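Local coordinates for protein 3-dehydroquinate dehydratase (Clostridium difficile, PDB 4H3D) that catalyses the cis-dehydration of 3-dehydroquinate to 3-dehydroshikimate through a Schiff-base intermediate, the third step of the chorismate pathway, at residues Thr192-Met195 and Phe196-Ala200. Residues are numbered along the deposited sequence; the frame is centred on the assembly and turned at random.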
loop_
_atom_site.group_PDB
_atom_site.type_symbol
_atom_site.label_atom_id
_atom_site.label_comp_id
_atom_site.label_asym_id
_atom_site.label_seq_id
_atom_site.Cartn_x
_atom_site.Cartn_y
_atom_site.Cartn_z
ATOM N N THR B 192 -6.033 -10.765 -8.579
ATOM C CA THR B 192 -6.933 -10.652 -7.436
ATOM C C THR B 192 -8.210 -9.897 -7.811
ATOM O O THR B 192 -9.321 -10.367 -7.550
ATOM C CB THR B 192 -6.252 -9.917 -6.255
ATOM O OG1 THR B 192 -5.085 -10.647 -5.828
ATOM C CG2 THR B 192 -7.205 -9.742 -5.087
ATOM N N ASN B 193 -8.051 -8.746 -8.449
ATOM C CA ASN B 193 -9.208 -7.930 -8.762
ATOM C C ASN B 193 -10.065 -8.519 -9.879
ATOM O O ASN B 193 -11.297 -8.395 -9.854
ATOM C CB ASN B 193 -8.806 -6.498 -9.073
ATOM C CG ASN B 193 -9.992 -5.554 -9.048
ATOM O OD1 ASN B 193 -10.364 -5.026 -10.058
ATOM N ND2 ASN B 193 -10.621 -5.396 -7.880
ATOM N N GLU B 194 -9.430 -9.151 -10.851
ATOM C CA GLU B 194 -10.176 -9.817 -11.929
ATOM C C GLU B 194 -11.045 -10.939 -11.348
ATOM O O GLU B 194 -12.218 -11.073 -11.697
ATOM C CB GLU B 194 -9.222 -10.353 -12.992
ATOM C CG GLU B 194 -9.919 -11.063 -14.139
ATOM C CD GLU B 194 -8.994 -11.301 -15.329
ATOM O OE1 GLU B 194 -8.263 -10.356 -15.720
ATOM O OE2 GLU B 194 -9.019 -12.422 -15.880
ATOM N N MET B 195 -10.471 -11.713 -10.432
ATOM C CA MET B 195 -11.197 -12.776 -9.763
ATOM C C MET B 195 -12.344 -12.159 -8.960
ATOM O O MET B 195 -13.502 -12.560 -9.098
ATOM C CB MET B 195 -10.262 -13.546 -8.830
ATOM C CG MET B 195 -10.880 -14.762 -8.177
ATOM S SD MET B 195 -11.177 -16.080 -9.377
ATOM C CE MET B 195 -12.174 -17.189 -8.370
ATOM N N PHE B 196 -12.012 -11.170 -8.133
ATOM C CA PHE B 196 -12.991 -10.482 -7.307
ATOM C C PHE B 196 -14.171 -9.969 -8.120
ATOM O O PHE B 196 -15.340 -10.170 -7.752
ATOM C CB PHE B 196 -12.314 -9.289 -6.587
ATOM C CG PHE B 196 -13.221 -8.549 -5.638
ATOM C CD1 PHE B 196 -13.372 -8.978 -4.314
ATOM C CD2 PHE B 196 -13.909 -7.423 -6.054
ATOM C CE1 PHE B 196 -14.194 -8.299 -3.430
ATOM C CE2 PHE B 196 -14.746 -6.734 -5.177
ATOM C CZ PHE B 196 -14.886 -7.179 -3.851
ATOM N N LYS B 197 -13.870 -9.332 -9.236
ATOM C CA LYS B 197 -14.893 -8.697 -10.053
ATOM C C LYS B 197 -15.682 -9.599 -10.996
ATOM O O LYS B 197 -16.891 -9.426 -11.139
ATOM C CB LYS B 197 -14.278 -7.577 -10.873
ATOM C CG LYS B 197 -14.067 -6.280 -10.124
ATOM C CD LYS B 197 -13.651 -5.213 -11.106
ATOM C CE LYS B 197 -13.916 -3.831 -10.596
ATOM N NZ LYS B 197 -13.533 -2.811 -11.643
ATOM N N ILE B 198 -14.999 -10.559 -11.614
ATOM C CA ILE B 198 -15.584 -11.382 -12.669
ATOM C C ILE B 198 -15.947 -12.814 -12.299
ATOM O O ILE B 198 -17.051 -13.263 -12.625
ATOM C CB ILE B 198 -14.613 -11.448 -13.882
ATOM C CG1 ILE B 198 -14.250 -10.032 -14.348
ATOM C CG2 ILE B 198 -15.226 -12.259 -15.043
ATOM C CD1 ILE B 198 -13.158 -10.003 -15.364
ATOM N N TYR B 199 -15.044 -13.525 -11.607
ATOM C CA TYR B 199 -15.238 -14.967 -11.351
ATOM C C TYR B 199 -15.637 -15.416 -9.957
ATOM O O TYR B 199 -16.248 -16.460 -9.813
ATOM C CB TYR B 199 -13.966 -15.727 -11.735
ATOM C CG TYR B 199 -13.574 -15.540 -13.163
ATOM C CD1 TYR B 199 -14.298 -16.146 -14.178
ATOM C CD2 TYR B 199 -12.485 -14.755 -13.511
ATOM C CE1 TYR B 199 -13.950 -15.979 -15.495
ATOM C CE2 TYR B 199 -12.129 -14.581 -14.835
ATOM C CZ TYR B 199 -12.869 -15.201 -15.823
ATOM O OH TYR B 199 -12.538 -15.040 -17.146
ATOM N N ALA B 200 -15.294 -14.645 -8.936
ATOM C CA ALA B 200 -15.554 -15.048 -7.569
ATOM C C ALA B 200 -17.013 -14.929 -7.134
ATOM O O ALA B 200 -17.688 -13.929 -7.416
ATOM C CB ALA B 200 -14.672 -14.251 -6.624
HETATM O O HOH W 1 -10.504 -2.837 -12.677
#
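With CG of Asn193 opposite its backbone nitrogen (chi1 -165°) and CG of Lys197 set beside the backbone N (chi1 -80°), the two side chains slant across one another one helical turn apart. The amide oxygen OD1 of Asn193 lies 3.5 Å from Lys197 CD, against the extended aliphatic chain, and a water that donates weakly to OD1 accepts from Lys197 NZ. The stronger polar partners lie outside this turn: Asn193 ND2 bonds to the carbonyl of Phe223, and the ammonium of Lys197 forms a salt bridge with Glu182 of the second subunit. One residue further along, Glu194 rests its CG on Ile198 CD1 (3.6 Å), while its OE2 arrives at the edge of the Tyr199 ring, 3.9 Å from CE2; its other oxygen, OE1, is paired with Lys155. Ile198 CG2 covers one face of that ring. Met195 crosses Tyr199 at about a right angle and brings SD to 3.7 Å from Tyr199 CB; it also packs on Leu162 and Cys163 of helix 155-167.

The backbone changes pitch here. Regular i to i+4 bonds run to Thr192 O, Asn193 O and Glu194 O, but Met195 O is shared: Ala200 N reaches it at 2.8 Å in an i to i+5 bond, whereas Tyr199 N makes a weak one at 3.1 Å (132° at the hydrogen). This wider, pi-type turn lies near the C-terminal end of helix 182-199, in the beta-alpha-beta crossover from strand 172-177 to strand 205-208 of the TIM barrel. One carbonyl thus takes a good bond from Ala200 N and a weak one from Tyr199 N as the helix gives way to loop, while the two charged side chains bind outward, Lys197 to the second subunit and Glu194 to Lys155 of helix 155-167.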